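PDB 2BJF: bile salt hydrolase/transferase from Clostridium perfringens, which hydrolyses the amide bond of glycine- and taurine-conjugated bile salts, releasing the free bile acid and the amino acid, and also acts as a bile acid acyltransferase. Local coordinates for residues C2-K10 and N169-P177; N185-Y194 and F229-A238. All coordinates share one frame; numbering follows the deposited sequence. Where two conformers were deposited one is given.

Contact 1 (C2-K10 and N169-P177); sequences CTGLALETK and NIGVLTNSP
Asn175 reaches over to the chain start and takes the alpha-amino group of Cys2: Cys2 N donates to Asn175 OD1 at 3.0 Å. The amine lies in the plane of the amide C=O and on a lone pair. CG of Asn175 stands beside its own backbone N (chi1 -49°), which turns the amide to Cys2. The same OD1 accepts from Arg228, while ND2 donates to Asn82 O, so three partners fix the rotation of this amide. Asp21 also bonds Cys2 N. Cys2 is the inferred nucleophile of this N-terminal nucleophile (Ntn) hydrolase. Its side chain touches deoxycholate, and Asn175 touches taurine, so this end of the contact lies at the active site.

The side chains of Thr3 and Thr174 lie side by side, pointing the same way, with Thr3 OG1 3.8 Å from Thr174 CG2. Thr174 OG1 turns to Pro225 O instead. On the same sheet face as Val172, Leu5 crosses it obliquely, CD1 4.1 Å from Val172 CG1. Leu173 belongs to the other face.

The backbones are antiparallel. Gly4 and Leu173 form a hydrogen-bonded pair, with Gly4 N to Leu173 O at 2.7 Å and Leu173 N to Gly4 O at 3.1 Å. Ala6 N to Gly171 O, 2.9 Å, continues the ladder.

Within this chain, strand 172-173 is an outermost strand of its sheet, and strand 3-8 separates it from strand 14-22. Helix 225-243 packs on Val172 and Thr174. Met145 and His143 of strand 142-147 meet Leu173 on the other face.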
loop_
_atom_site.group_PDB
_atom_site.type_symbol
_atom_site.label_atom_id
_atom_site.label_comp_id
_atom_site.label_asym_id
_atom_site.label_seq_id
_atom_site.Cartn_x
_atom_site.Cartn_y
_atom_site.Cartn_z
ATOM N N CYS A 2 -7.702 9.258 -17.659
ATOM C CA CYS A 2 -8.378 8.424 -18.692
ATOM C C CYS A 2 -7.944 6.975 -18.580
ATOM O O CYS A 2 -6.815 6.689 -18.179
ATOM C CB CYS A 2 -8.045 8.931 -20.094
ATOM S SG CYS A 2 -8.298 10.686 -20.330
ATOM N N THR A 3 -8.844 6.067 -18.939
ATOM C CA THR A 3 -8.523 4.647 -18.995
ATOM C C THR A 3 -9.114 4.038 -20.261
ATOM O O THR A 3 -10.320 4.116 -20.488
ATOM C CB THR A 3 -9.038 3.883 -17.752
ATOM O OG1 THR A 3 -8.579 4.534 -16.560
ATOM C CG2 THR A 3 -8.543 2.442 -17.761
ATOM N N GLY A 4 -8.247 3.448 -21.080
ATOM C CA GLY A 4 -8.662 2.734 -22.284
ATOM C C GLY A 4 -8.732 1.242 -22.024
ATOM O O GLY A 4 -7.950 0.705 -21.236
ATOM N N LEU A 5 -9.671 0.574 -22.691
ATOM C CA LEU A 5 -9.908 -0.854 -22.482
ATOM C C LEU A 5 -10.337 -1.553 -23.768
ATOM O O LEU A 5 -11.193 -1.052 -24.502
ATOM C CB LEU A 5 -10.970 -1.068 -21.391
ATOM C CG LEU A 5 -11.452 -2.491 -21.071
ATOM C CD1 LEU A 5 -10.326 -3.367 -20.530
ATOM C CD2 LEU A 5 -12.621 -2.459 -20.094
ATOM N N ALA A 6 -9.729 -2.707 -24.028
ATOM C CA ALA A 6 -10.159 -3.598 -25.104
ATOM C C ALA A 6 -10.556 -4.944 -24.507
ATOM O O ALA A 6 -9.827 -5.507 -23.690
ATOM C CB ALA A 6 -9.054 -3.771 -26.137
ATOM N N LEU A 7 -11.716 -5.453 -24.918
ATOM C CA LEU A 7 -12.280 -6.661 -24.320
ATOM C C LEU A 7 -13.080 -7.459 -25.346
ATOM O O LEU A 7 -13.925 -6.901 -26.049
ATOM C CB LEU A 7 -13.170 -6.272 -23.132
ATOM C CG LEU A 7 -13.553 -7.281 -22.048
ATOM C CD1 LEU A 7 -12.340 -7.735 -21.242
ATOM C CD2 LEU A 7 -14.595 -6.658 -21.132
ATOM N N GLU A 8 -12.802 -8.759 -25.435
ATOM C CA GLU A 8 -13.544 -9.652 -26.329
ATOM C C GLU A 8 -14.712 -10.307 -25.596
ATOM O O GLU A 8 -14.550 -10.830 -24.490
ATOM C CB GLU A 8 -12.628 -10.724 -26.932
ATOM C CG GLU A 8 -13.309 -11.591 -27.995
ATOM C CD GLU A 8 -12.450 -12.742 -28.494
ATOM O OE1 GLU A 8 -11.305 -12.905 -28.021
ATOM O OE2 GLU A 8 -12.929 -13.490 -29.373
ATOM N N THR A 9 -15.886 -10.279 -26.225
ATOM C CA THR A 9 -17.097 -10.844 -25.633
ATOM C C THR A 9 -17.164 -12.358 -25.797
ATOM O O THR A 9 -16.383 -12.951 -26.550
ATOM C CB THR A 9 -18.384 -10.227 -26.235
ATOM O OG1 THR A 9 -18.524 -10.638 -27.602
ATOM C CG2 THR A 9 -18.354 -8.708 -26.154
ATOM N N LYS A 10 -18.118 -12.969 -25.097
ATOM C CA LYS A 10 -18.368 -14.413 -25.158
ATOM C C LYS A 10 -18.695 -14.932 -26.566
ATOM O O LYS A 10 -18.442 -16.102 -26.871
ATOM C CB LYS A 10 -19.478 -14.806 -24.173
ATOM C CG LYS A 10 -20.824 -14.120 -24.412
ATOM C CD LYS A 10 -21.832 -14.470 -23.329
ATOM C CE LYS A 10 -23.224 -13.961 -23.671
ATOM N NZ LYS A 10 -23.325 -12.478 -23.584
ATOM N N ASN A 169 -0.276 -5.957 -25.262
ATOM C CA ASN A 169 -0.756 -7.276 -24.856
ATOM C C ASN A 169 -1.449 -7.253 -23.492
ATOM O O ASN A 169 -1.801 -8.301 -22.947
ATOM C CB ASN A 169 0.399 -8.284 -24.863
ATOM C CG ASN A 169 0.958 -8.527 -26.257
ATOM O OD1 ASN A 169 2.168 -8.446 -26.475
ATOM N ND2 ASN A 169 0.078 -8.823 -27.209
ATOM N N ILE A 170 -1.643 -6.049 -22.956
ATOM C CA ILE A 170 -2.288 -5.858 -21.656
ATOM C C ILE A 170 -3.778 -5.573 -21.845
ATOM O O ILE A 170 -4.599 -5.914 -20.988
ATOM C CB ILE A 170 -1.649 -4.685 -20.851
ATOM C CG1 ILE A 170 -0.128 -4.590 -21.074
ATOM C CG2 ILE A 170 -2.002 -4.783 -19.360
ATOM C CD1 ILE A 170 0.681 -5.790 -20.605
ATOM N N GLY A 171 -4.112 -4.941 -22.969
ATOM C CA GLY A 171 -5.493 -4.594 -23.299
ATOM C C GLY A 171 -5.981 -3.310 -22.653
ATOM O O GLY A 171 -7.179 -3.006 -22.687
ATOM N N VAL A 172 -5.056 -2.556 -22.061
ATOM C CA VAL A 172 -5.401 -1.333 -21.332
ATOM C C VAL A 172 -4.405 -0.196 -21.578
ATOM O O VAL A 172 -3.279 -0.424 -22.029
ATOM C CB VAL A 172 -5.525 -1.575 -19.791
ATOM C CG1 VAL A 172 -6.423 -2.775 -19.479
ATOM C CG2 VAL A 172 -4.155 -1.749 -19.147
ATOM N N LEU A 173 -4.838 1.024 -21.272
ATOM C CA LEU A 173 -3.972 2.201 -21.294
ATOM C C LEU A 173 -4.517 3.236 -20.318
ATOM O O LEU A 173 -5.726 3.334 -20.133
ATOM C CB LEU A 173 -3.898 2.799 -22.705
ATOM C CG LEU A 173 -2.850 3.888 -22.975
ATOM C CD1 LEU A 173 -1.435 3.329 -22.853
ATOM C CD2 LEU A 173 -3.058 4.521 -24.342
ATOM N N THR A 174 -3.630 3.992 -19.679
ATOM C CA THR A 174 -4.069 5.157 -18.910
ATOM C C THR A 174 -3.343 6.416 -19.384
ATOM O O THR A 174 -3.509 6.835 -20.532
ATOM C CB THR A 174 -3.950 4.963 -17.368
ATOM O OG1 THR A 174 -2.587 4.711 -17.007
ATOM C CG2 THR A 174 -4.838 3.815 -16.889
ATOM N N ASN A 175 -2.541 7.006 -18.506
ATOM C CA ASN A 175 -1.829 8.239 -18.811
ATOM C C ASN A 175 -0.334 8.068 -18.523
ATOM O O ASN A 175 0.181 6.953 -18.627
ATOM C CB ASN A 175 -2.461 9.405 -18.041
ATOM C CG ASN A 175 -3.980 9.457 -18.200
ATOM O OD1 ASN A 175 -4.725 9.072 -17.295
ATOM N ND2 ASN A 175 -4.441 9.909 -19.360
ATOM N N SER A 176 0.362 9.151 -18.179
ATOM C CA SER A 176 1.812 9.103 -17.940
ATOM C C SER A 176 2.172 8.251 -16.713
ATOM O O SER A 176 1.376 8.162 -15.779
ATOM C CB SER A 176 2.379 10.519 -17.810
ATOM O OG SER A 176 2.237 11.226 -19.032
ATOM N N PRO A 177 3.371 7.625 -16.702
ATOM C CA PRO A 177 4.480 7.658 -17.668
ATOM C C PRO A 177 4.253 6.849 -18.951
ATOM O O PRO A 177 3.121 6.474 -19.266
ATOM C CB PRO A 177 5.661 7.062 -16.878
ATOM C CG PRO A 177 5.172 6.808 -15.505
ATOM C CD PRO A 177 3.692 6.756 -15.557
#

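Contact 2 (N185-Y194 and F229-A238); sequences NLNQYVGLRY and FIRVAFLRDA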
loop_
_atom_site.group_PDB
_atom_site.type_symbol
_atom_site.label_atom_id
_atom_site.label_comp_id
_atom_site.label_asym_id
_atom_site.label_seq_id
_atom_site.Cartn_x
_atom_site.Cartn_y
_atom_site.Cartn_z
ATOM N N ASN A 185 5.964 -1.983 -14.527
ATOM C CA ASN A 185 5.334 -1.819 -13.214
ATOM C C ASN A 185 4.410 -2.985 -12.852
ATOM O O ASN A 185 4.250 -3.309 -11.675
ATOM C CB ASN A 185 4.582 -0.483 -13.128
ATOM C CG ASN A 185 4.251 -0.079 -11.692
ATOM O OD1 ASN A 185 5.051 -0.274 -10.772
ATOM N ND2 ASN A 185 3.074 0.506 -11.501
ATOM N N LEU A 186 3.818 -3.617 -13.865
ATOM C CA LEU A 186 2.965 -4.793 -13.656
ATOM C C LEU A 186 3.705 -5.923 -12.944
ATOM O O LEU A 186 3.114 -6.651 -12.146
ATOM C CB LEU A 186 2.405 -5.308 -14.982
ATOM C CG LEU A 186 1.385 -4.457 -15.738
ATOM C CD1 LEU A 186 1.219 -5.001 -17.143
ATOM C CD2 LEU A 186 0.047 -4.420 -15.018
ATOM N N ASN A 187 4.999 -6.050 -13.233
ATOM C CA ASN A 187 5.857 -7.078 -12.631
ATOM C C ASN A 187 5.956 -7.022 -11.103
ATOM O O ASN A 187 6.281 -8.022 -10.460
ATOM C CB ASN A 187 7.259 -7.016 -13.237
ATOM C CG ASN A 187 7.288 -7.413 -14.702
ATOM O OD1 ASN A 187 6.484 -8.229 -15.156
ATOM N ND2 ASN A 187 8.228 -6.845 -15.447
ATOM N N GLN A 188 5.685 -5.852 -10.528
ATOM C CA GLN A 188 5.718 -5.686 -9.074
ATOM C C GLN A 188 4.537 -6.366 -8.385
ATOM O O GLN A 188 4.557 -6.573 -7.169
ATOM C CB GLN A 188 5.765 -4.203 -8.691
ATOM C CG GLN A 188 7.107 -3.529 -8.945
ATOM C CD GLN A 188 8.268 -4.216 -8.239
ATOM O OE1 GLN A 188 9.184 -4.731 -8.884
ATOM N NE2 GLN A 188 8.229 -4.232 -6.909
ATOM N N TYR A 189 3.521 -6.719 -9.169
ATOM C CA TYR A 189 2.281 -7.284 -8.630
ATOM C C TYR A 189 2.046 -8.756 -8.988
ATOM O O TYR A 189 0.909 -9.235 -8.956
ATOM C CB TYR A 189 1.095 -6.411 -9.060
ATOM C CG TYR A 189 1.226 -4.986 -8.576
ATOM C CD1 TYR A 189 0.783 -4.619 -7.305
ATOM C CD2 TYR A 189 1.825 -4.010 -9.373
ATOM C CE1 TYR A 189 0.919 -3.314 -6.847
ATOM C CE2 TYR A 189 1.964 -2.703 -8.925
ATOM C CZ TYR A 189 1.509 -2.363 -7.664
ATOM O OH TYR A 189 1.647 -1.069 -7.219
ATOM N N VAL A 190 3.127 -9.472 -9.298
ATOM C CA VAL A 190 3.053 -10.910 -9.595
ATOM C C VAL A 190 2.494 -11.728 -8.421
ATOM O O VAL A 190 2.029 -12.855 -8.609
ATOM C CB VAL A 190 4.423 -11.501 -10.047
ATOM C CG1 VAL A 190 4.847 -10.927 -11.394
ATOM C CG2 VAL A 190 5.505 -11.271 -8.998
ATOM N N GLY A 191 2.535 -11.147 -7.222
ATOM C CA GLY A 191 2.054 -11.812 -6.012
ATOM C C GLY A 191 0.560 -11.699 -5.755
ATOM O O GLY A 191 0.061 -12.238 -4.763
ATOM N N LEU A 192 -0.158 -11.001 -6.635
ATOM C CA LEU A 192 -1.614 -10.858 -6.508
ATOM C C LEU A 192 -2.343 -12.168 -6.801
ATOM O O LEU A 192 -1.905 -12.956 -7.638
ATOM C CB LEU A 192 -2.143 -9.753 -7.431
ATOM C CG LEU A 192 -1.768 -8.291 -7.167
ATOM C CD1 LEU A 192 -2.322 -7.415 -8.283
ATOM C CD2 LEU A 192 -2.262 -7.806 -5.804
ATOM N N ARG A 193 -3.457 -12.389 -6.104
ATOM C CA ARG A 193 -4.273 -13.590 -6.286
ATOM C C ARG A 193 -5.760 -13.248 -6.293
ATOM O O ARG A 193 -6.235 -12.497 -5.439
ATOM C CB ARG A 193 -3.981 -14.621 -5.189
ATOM C CG ARG A 193 -2.647 -15.342 -5.343
ATOM C CD ARG A 193 -2.399 -16.319 -4.202
ATOM N NE ARG A 193 -2.006 -15.643 -2.964
ATOM C CZ ARG A 193 -1.675 -16.266 -1.836
ATOM N NH1 ARG A 193 -1.686 -17.592 -1.768
ATOM N NH2 ARG A 193 -1.329 -15.560 -0.767
ATOM N N TYR A 194 -6.490 -13.799 -7.259
ATOM C CA TYR A 194 -7.933 -13.570 -7.351
ATOM C C TYR A 194 -8.688 -14.499 -6.410
ATOM O O TYR A 194 -9.790 -14.180 -5.956
ATOM C CB TYR A 194 -8.433 -13.755 -8.788
ATOM C CG TYR A 194 -7.616 -13.025 -9.830
ATOM C CD1 TYR A 194 -7.330 -11.664 -9.694
ATOM C CD2 TYR A 194 -7.131 -13.693 -10.953
ATOM C CE1 TYR A 194 -6.577 -10.990 -10.646
ATOM C CE2 TYR A 194 -6.375 -13.027 -11.915
ATOM C CZ TYR A 194 -6.106 -11.676 -11.754
ATOM O OH TYR A 194 -5.366 -11.006 -12.697
ATOM N N PHE A 229 -3.893 1.948 -14.001
ATOM C CA PHE A 229 -3.361 0.977 -14.965
ATOM C C PHE A 229 -3.285 -0.415 -14.340
ATOM O O PHE A 229 -3.742 -1.392 -14.934
ATOM C CB PHE A 229 -1.981 1.419 -15.475
ATOM C CG PHE A 229 -1.483 0.639 -16.668
ATOM C CD1 PHE A 229 -1.536 1.189 -17.946
ATOM C CD2 PHE A 229 -0.934 -0.634 -16.512
ATOM C CE1 PHE A 229 -1.070 0.477 -19.053
ATOM C CE2 PHE A 229 -0.465 -1.354 -17.611
ATOM C CZ PHE A 229 -0.532 -0.797 -18.884
ATOM N N ILE A 230 -2.720 -0.495 -13.136
ATOM C CA ILE A 230 -2.607 -1.768 -12.422
ATOM C C ILE A 230 -3.982 -2.395 -12.197
ATOM O O ILE A 230 -4.187 -3.569 -12.507
ATOM C CB ILE A 230 -1.841 -1.616 -11.073
ATOM C CG1 ILE A 230 -0.418 -1.072 -11.299
ATOM C CG2 ILE A 230 -1.828 -2.939 -10.291
ATOM C CD1 ILE A 230 0.468 -1.905 -12.232
ATOM N N ARG A 231 -4.924 -1.605 -11.684
ATOM C CA ARG A 231 -6.260 -2.114 -11.379
ATOM C C ARG A 231 -6.986 -2.653 -12.613
ATOM O O ARG A 231 -7.464 -3.785 -12.599
ATOM C CB ARG A 231 -7.113 -1.066 -10.656
ATOM C CG ARG A 231 -6.637 -0.761 -9.240
ATOM C CD ARG A 231 -7.797 -0.446 -8.291
ATOM N NE ARG A 231 -8.602 0.705 -8.709
ATOM C CZ ARG A 231 -8.260 1.981 -8.531
ATOM N NH1 ARG A 231 -7.108 2.305 -7.953
ATOM N NH2 ARG A 231 -9.077 2.943 -8.941
ATOM N N VAL A 232 -7.039 -1.858 -13.681
ATOM C CA VAL A 232 -7.743 -2.275 -14.899
ATOM C C VAL A 232 -7.077 -3.495 -15.557
ATOM O O VAL A 232 -7.764 -4.379 -16.067
ATOM C CB VAL A 232 -7.973 -1.090 -15.892
ATOM C CG1 VAL A 232 -6.666 -0.569 -16.479
ATOM C CG2 VAL A 232 -8.950 -1.478 -16.991
ATOM N N ALA A 233 -5.747 -3.553 -15.510
ATOM C CA ALA A 233 -5.010 -4.680 -16.085
ATOM C C ALA A 233 -5.380 -6.004 -15.415
ATOM O O ALA A 233 -5.633 -7.001 -16.095
ATOM C CB ALA A 233 -3.512 -4.438 -16.001
ATOM N N PHE A 234 -5.424 -6.004 -14.085
ATOM C CA PHE A 234 -5.723 -7.220 -13.334
ATOM C C PHE A 234 -7.213 -7.573 -13.288
ATOM O O PHE A 234 -7.562 -8.751 -13.322
ATOM C CB PHE A 234 -5.104 -7.166 -11.932
ATOM C CG PHE A 234 -3.622 -7.418 -11.923
ATOM C CD1 PHE A 234 -3.123 -8.719 -11.900
ATOM C CD2 PHE A 234 -2.723 -6.357 -11.960
ATOM C CE1 PHE A 234 -1.744 -8.961 -11.902
ATOM C CE2 PHE A 234 -1.343 -6.585 -11.962
ATOM C CZ PHE A 234 -0.854 -7.891 -11.935
ATOM N N LEU A 235 -8.082 -6.563 -13.228
ATOM C CA LEU A 235 -9.529 -6.801 -13.298
ATOM C C LEU A 235 -9.919 -7.429 -14.634
ATOM O O LEU A 235 -10.757 -8.332 -14.682
ATOM C CB LEU A 235 -10.325 -5.508 -13.079
ATOM C CG LEU A 235 -10.309 -4.846 -11.699
ATOM C CD1 LEU A 235 -11.136 -3.584 -11.753
ATOM C CD2 LEU A 235 -10.821 -5.766 -10.605
ATOM N N ARG A 236 -9.305 -6.943 -15.711
ATOM C CA ARG A 236 -9.515 -7.493 -17.049
ATOM C C ARG A 236 -9.011 -8.933 -17.128
ATOM O O ARG A 236 -9.726 -9.821 -17.596
ATOM C CB ARG A 236 -8.815 -6.624 -18.097
ATOM C CG ARG A 236 -8.955 -7.113 -19.529
ATOM C CD ARG A 236 -8.040 -6.340 -20.461
ATOM N NE ARG A 236 -8.231 -6.743 -21.852
ATOM C CZ ARG A 236 -7.546 -7.704 -22.464
ATOM N NH1 ARG A 236 -6.599 -8.375 -21.816
ATOM N NH2 ARG A 236 -7.804 -7.994 -23.732
ATOM N N ASP A 237 -7.783 -9.154 -16.661
ATOM C CA ASP A 237 -7.172 -10.481 -16.669
ATOM C C ASP A 237 -8.021 -11.506 -15.918
ATOM O O ASP A 237 -8.229 -12.621 -16.403
ATOM C CB ASP A 237 -5.763 -10.428 -16.071
ATOM C CG ASP A 237 -5.093 -11.790 -16.036
ATOM O OD1 ASP A 237 -4.808 -12.350 -17.116
ATOM O OD2 ASP A 237 -4.850 -12.297 -14.923
ATOM N N ALA A 238 -8.512 -11.118 -14.742
ATOM C CA ALA A 238 -9.313 -12.002 -13.899
ATOM C C ALA A 238 -10.611 -12.424 -14.576
ATOM O O ALA A 238 -11.020 -13.582 -14.478
ATOM C CB ALA A 238 -9.609 -11.337 -12.571
#
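Leu186 fits as a knob into a hole on helix 225-243 formed by Phe229, Ile230, Ala233 and Phe234. Its CD2 lies 3.7 Å from Ala233 CB, and its CD1 meets the edge of the Phe229 ring.

Three CH-pi contacts follow. Ile230 CG2 sits over a face of the Tyr189 ring, 3.9 Å from its centroid. Leu192 CD1 stands over the Phe234 ring, 3.7 Å from the centroid and almost on the ring normal. Ala238 CB lies over the Tyr194 ring, 3.4 Å from its centroid. CG of Tyr194 lies beside its own backbone N (chi1 -49°), which brings the ring over Ala238 and its OH to Asp237.

One polar bond joins the segments. Tyr194 OH donates to Asp237 OD2 at 2.6 Å, on the anti lone pair, with ring and carboxylate planes 49° apart. Lys241 forms a salt bridge to the same oxygen, which probably keeps Asp237 ionised.

Phe200 of the second subunit meets Phe234 edge-to-face, and Gly264 of the third subunit packs on Tyr194 and Ala238. A type I beta turn from Tyr189 to Leu192 bends the chain along the helix. This is knob-into-hole and CH-pi packing on a helix that lies against this Ntn hydrolase's sheet.

In the fold
The centres of contacts 1 and 2 are about 13 Å apart, and they come in series along the chain. Segment 169-177 leads almost directly into helix 179-186, where contact 2 begins. Helix 225-243 links them: it packs on the sheet face that bears Leu5 and Val172 and carries the second half of contact 2. Arg236 of that helix makes a probable hydrogen bond to the backbone of strand 3-8, Ala6 O, while Ile170 packs on Leu186. The centre of contact 1, which includes the inferred nucleophile, is about 7 Å from the centre of the chain; that of contact 2 is about 19 Å from it. Both contacts touch the second subunit, and helix 225-243 meets both sheet and neighbouring subunits.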